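Local coordinates for protein Chains: A (Unidentified, PDB 6ZM9) that probably cleaves S-adenosylmethionine as a phage-encoded lyase, and binds the product S-methyl-5'-thioadenosine in a pocket, at residues 11-16 with 85-90. Sequence-based numbering, arbitrary orientation. Where two conformers were deposited one is given.
Sequences FSARIF and EDFTGK
F87, from the first turn of helix 84-101, pushes its ring against F11, S12 and A13 at the start of strand 11-21, a worked example of helix-on-sheet packing in which a helix lies on one face of an antiparallel sheet. The short strand and helix segments run nearly parallel, their axes inclined at 13° and 9.4 Å apart at closest approach, and a single phenylalanine bridges much of that gap. With CG anti to its own backbone N (chi1 -179°), the ring of F87 extends from the helix to the strand. F87 CB is directed at the strand but stays 4.4 Å from F11 CB. Next, CG and CD2 lie beneath the methylene of F11, whose CB makes a CH-pi contact over one ring face, 3.8 Å from the centroid of the F87 ring. Further out, CE2 and CZ run along the main chain of S12, and the ring edge is turned to the peptide that joins S12 to A13. The tip ends at A13, with F87 CZ 4.0 Å from A13 CB. F11 CG lies beside the backbone N and carries its ring off, leaving the near-parallel rings (19°) slid past one another, centroids 5.8 Å apart. I76 of the adjoining strand 66-77 also touches F87, while A13 and I15 extend the apolar layer to V91, one helical turn on. The same strand continues to F16, which touches the bound 5'-deoxy-5'-methylthioadenosine. On the helix itself, K90 and D86 form a salt bridge: K90 NZ lies 2.8 Å from D86 OD1, on its syn lone-pair side.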
ATOM      1  N   PHE A  11       7.125  -6.972 -13.253  1.00 17.58           N
ATOM      2  CA  PHE A  11       7.408  -5.589 -12.906  1.00 15.91           C
ATOM      3  C   PHE A  11       6.216  -4.885 -12.283  1.00 16.32           C
ATOM      4  O   PHE A  11       5.061  -5.123 -12.659  1.00 16.58           O
ATOM      5  CB  PHE A  11       7.906  -4.816 -14.121  1.00 17.85           C
ATOM      6  CG  PHE A  11       9.156  -5.380 -14.682  1.00 21.21           C
ATOM      7  CD1 PHE A  11      10.327  -5.347 -13.946  1.00 24.36           C
ATOM      8  CD2 PHE A  11       9.150  -6.019 -15.905  1.00 25.14           C
ATOM      9  CE1 PHE A  11      11.489  -5.917 -14.447  1.00 26.87           C
ATOM     10  CE2 PHE A  11      10.315  -6.584 -16.422  1.00 27.41           C
ATOM     11  CZ  PHE A  11      11.478  -6.540 -15.686  1.00 29.04           C
ATOM     12  N   SER A  12       6.514  -4.013 -11.329  1.00 14.37           N
ATOM     13  CA  SER A  12       5.522  -3.130 -10.754  1.00 13.71           C
ATOM     14  C   SER A  12       6.209  -1.844 -10.331  1.00 12.79           C
ATOM     15  O   SER A  12       7.437  -1.755 -10.283  1.00 14.64           O
ATOM     16  CB  SER A  12       4.826  -3.785  -9.568  1.00 15.17           C
ATOM     17  OG  SER A  12       5.719  -3.980  -8.487  1.00 17.65           O
ATOM     18  N   ALA A  13       5.397  -0.832 -10.026  1.00 12.07           N
ATOM     19  CA  ALA A  13       5.930   0.446  -9.604  1.00 12.36           C
ATOM     20  C   ALA A  13       4.984   1.109  -8.620  1.00 11.82           C
ATOM     21  O   ALA A  13       3.787   0.819  -8.577  1.00 12.62           O
ATOM     22  CB  ALA A  13       6.104   1.402 -10.788  1.00 14.90           C
ATOM     23  N   ARG A  14       5.551   2.008  -7.822  0.51 12.02           N
ATOM     24  CA  ARG A  14       4.803   2.907  -6.954  0.51 12.96           C
ATOM     25  C   ARG A  14       5.306   4.322  -7.211  0.51 12.19           C
ATOM     26  O   ARG A  14       6.516   4.552  -7.292  0.51 14.81           O
ATOM     27  CB  ARG A  14       5.030   2.582  -5.470  0.51 17.11           C
ATOM     28  CG  ARG A  14       4.594   1.210  -5.039  0.51 22.00           C
ATOM     29  CD  ARG A  14       4.350   1.164  -3.526  0.51 28.98           C
ATOM     30  NE  ARG A  14       5.578   1.293  -2.742  0.51 33.19           N
ATOM     31  CZ  ARG A  14       5.614   1.432  -1.419  0.51 33.87           C
ATOM     32  NH1 ARG A  14       4.491   1.477  -0.712  0.51 33.06           N
ATOM     33  NH2 ARG A  14       6.782   1.532  -0.800  0.51 32.61           N
ATOM     34  N   ILE A  15       4.382   5.269  -7.341  1.00 11.29           N
ATOM     35  CA  ILE A  15       4.716   6.673  -7.539  1.00 11.10           C
ATOM     36  C   ILE A  15       3.992   7.489  -6.475  1.00 10.18           C
ATOM     37  O   ILE A  15       2.792   7.307  -6.269  1.00 11.96           O
ATOM     38  CB  ILE A  15       4.305   7.155  -8.942  1.00 11.94           C
ATOM     39  CG1 ILE A  15       4.912   6.270 -10.031  1.00 13.44           C
ATOM     40  CG2 ILE A  15       4.691   8.619  -9.151  1.00 12.63           C
ATOM     41  CD1 ILE A  15       4.449   6.630 -11.429  1.00 17.71           C
ATOM     42  N   PHE A  16       4.719   8.386  -5.806  1.00 10.17           N
ATOM     43  CA  PHE A  16       4.148   9.246  -4.782  1.00  9.40           C
ATOM     44  C   PHE A  16       4.115  10.678  -5.287  1.00 10.76           C
ATOM     45  O   PHE A  16       5.172  11.247  -5.606  1.00 12.31           O
ATOM     46  CB  PHE A  16       4.972   9.152  -3.513  1.00 11.30           C
ATOM     47  CG  PHE A  16       4.969   7.790  -2.883  1.00 11.48           C
ATOM     48  CD1 PHE A  16       5.863   6.809  -3.276  1.00 13.66           C
ATOM     49  CD2 PHE A  16       4.055   7.494  -1.896  1.00 14.12           C
ATOM     50  CE1 PHE A  16       5.856   5.550  -2.670  1.00 14.89           C
ATOM     51  CE2 PHE A  16       4.048   6.241  -1.265  1.00 14.92           C
ATOM     52  CZ  PHE A  16       4.944   5.274  -1.644  1.00 15.43           C
ATOM     53  N   GLU A  85      13.615  -2.476 -19.400  1.00 27.32           N
ATOM     54  CA  GLU A  85      13.951  -1.138 -19.883  1.00 29.20           C
ATOM     55  C   GLU A  85      12.709  -0.385 -20.343  1.00 25.97           C
ATOM     56  O   GLU A  85      12.566   0.814 -20.081  1.00 25.79           O
ATOM     57  CB  GLU A  85      14.977  -1.261 -21.018  1.00 38.08           C
ATOM     58  CG  GLU A  85      15.097  -0.034 -21.925  1.00 49.43           C
ATOM     59  CD  GLU A  85      16.139  -0.203 -23.023  1.00 60.05           C
ATOM     60  OE1 GLU A  85      17.038  -1.059 -22.877  1.00 62.60           O
ATOM     61  OE2 GLU A  85      16.056   0.522 -24.040  1.00 62.09           O
ATOM     62  N   ASP A  86      11.800  -1.077 -21.028  1.00 25.38           N
ATOM     63  CA  ASP A  86      10.547  -0.468 -21.523  1.00 24.05           C
ATOM     64  C   ASP A  86       9.682  -0.035 -20.334  1.00 20.36           C
ATOM     65  O   ASP A  86       9.256   1.108 -20.298  1.00 20.12           O
ATOM     66  CB  ASP A  86       9.795  -1.432 -22.427  1.00 27.81           C
ATOM     67  CG  ASP A  86       8.652  -0.766 -23.152  1.00 34.45           C
ATOM     68  OD1 ASP A  86       8.609   0.458 -23.159  1.00 36.70           O
ATOM     69  OD2 ASP A  86       7.831  -1.478 -23.707  1.00 38.66           O
ATOM     70  N   PHE A  87       9.430  -0.929 -19.392  1.00 19.76           N
ATOM     71  CA  PHE A  87       8.623  -0.574 -18.231  1.00 18.12           C
ATOM     72  C   PHE A  87       9.267   0.557 -17.444  1.00 16.12           C
ATOM     73  O   PHE A  87       8.595   1.526 -17.056  1.00 16.22           O
ATOM     74  CB  PHE A  87       8.439  -1.800 -17.342  1.00 18.36           C
ATOM     75  CG  PHE A  87       7.591  -1.545 -16.125  1.00 16.07           C
ATOM     76  CD1 PHE A  87       6.220  -1.522 -16.229  1.00 17.28           C
ATOM     77  CD2 PHE A  87       8.164  -1.302 -14.900  1.00 16.63           C
ATOM     78  CE1 PHE A  87       5.429  -1.266 -15.128  1.00 16.38           C
ATOM     79  CE2 PHE A  87       7.372  -1.071 -13.784  1.00 16.14           C
ATOM     80  CZ  PHE A  87       5.999  -1.044 -13.907  1.00 16.06           C
ATOM     81  N   THR A  88      10.557   0.427 -17.147  1.00 18.01           N
ATOM     82  CA  THR A  88      11.239   1.434 -16.341  1.00 19.26           C
ATOM     83  C   THR A  88      11.180   2.794 -17.019  1.00 17.76           C
ATOM     84  O   THR A  88      10.912   3.813 -16.372  1.00 16.90           O
ATOM     85  CB  THR A  88      12.687   1.001 -16.099  1.00 21.54           C
ATOM     86  OG1 THR A  88      12.705  -0.208 -15.324  1.00 22.67           O
ATOM     87  CG2 THR A  88      13.454   2.082 -15.361  1.00 24.78           C
ATOM     88  N   GLY A  89      11.435   2.833 -18.323  1.00 17.29           N
ATOM     89  CA  GLY A  89      11.421   4.106 -19.016  1.00 17.33           C
ATOM     90  C   GLY A  89      10.051   4.757 -19.024  1.00 16.77           C
ATOM     91  O   GLY A  89       9.936   5.975 -18.868  1.00 16.96           O
ATOM     92  N   LYS A  90       8.999   3.961 -19.219  1.00 16.76           N
ATOM     93  CA  LYS A  90       7.655   4.524 -19.245  1.00 14.75           C
ATOM     94  C   LYS A  90       7.236   5.016 -17.864  1.00 14.09           C
ATOM     95  O   LYS A  90       6.581   6.056 -17.748  1.00 14.79           O
ATOM     96  CB  LYS A  90       6.666   3.508 -19.812  1.00 18.49           C
ATOM     97  CG  LYS A  90       6.805   3.349 -21.343  1.00 25.49           C
ATOM     98  CD  LYS A  90       5.835   2.331 -21.873  1.00 32.92           C
ATOM     99  CE  LYS A  90       5.688   2.418 -23.389  1.00 38.04           C
ATOM    100  NZ  LYS A  90       7.004   2.585 -24.059  1.00 38.32           N
TER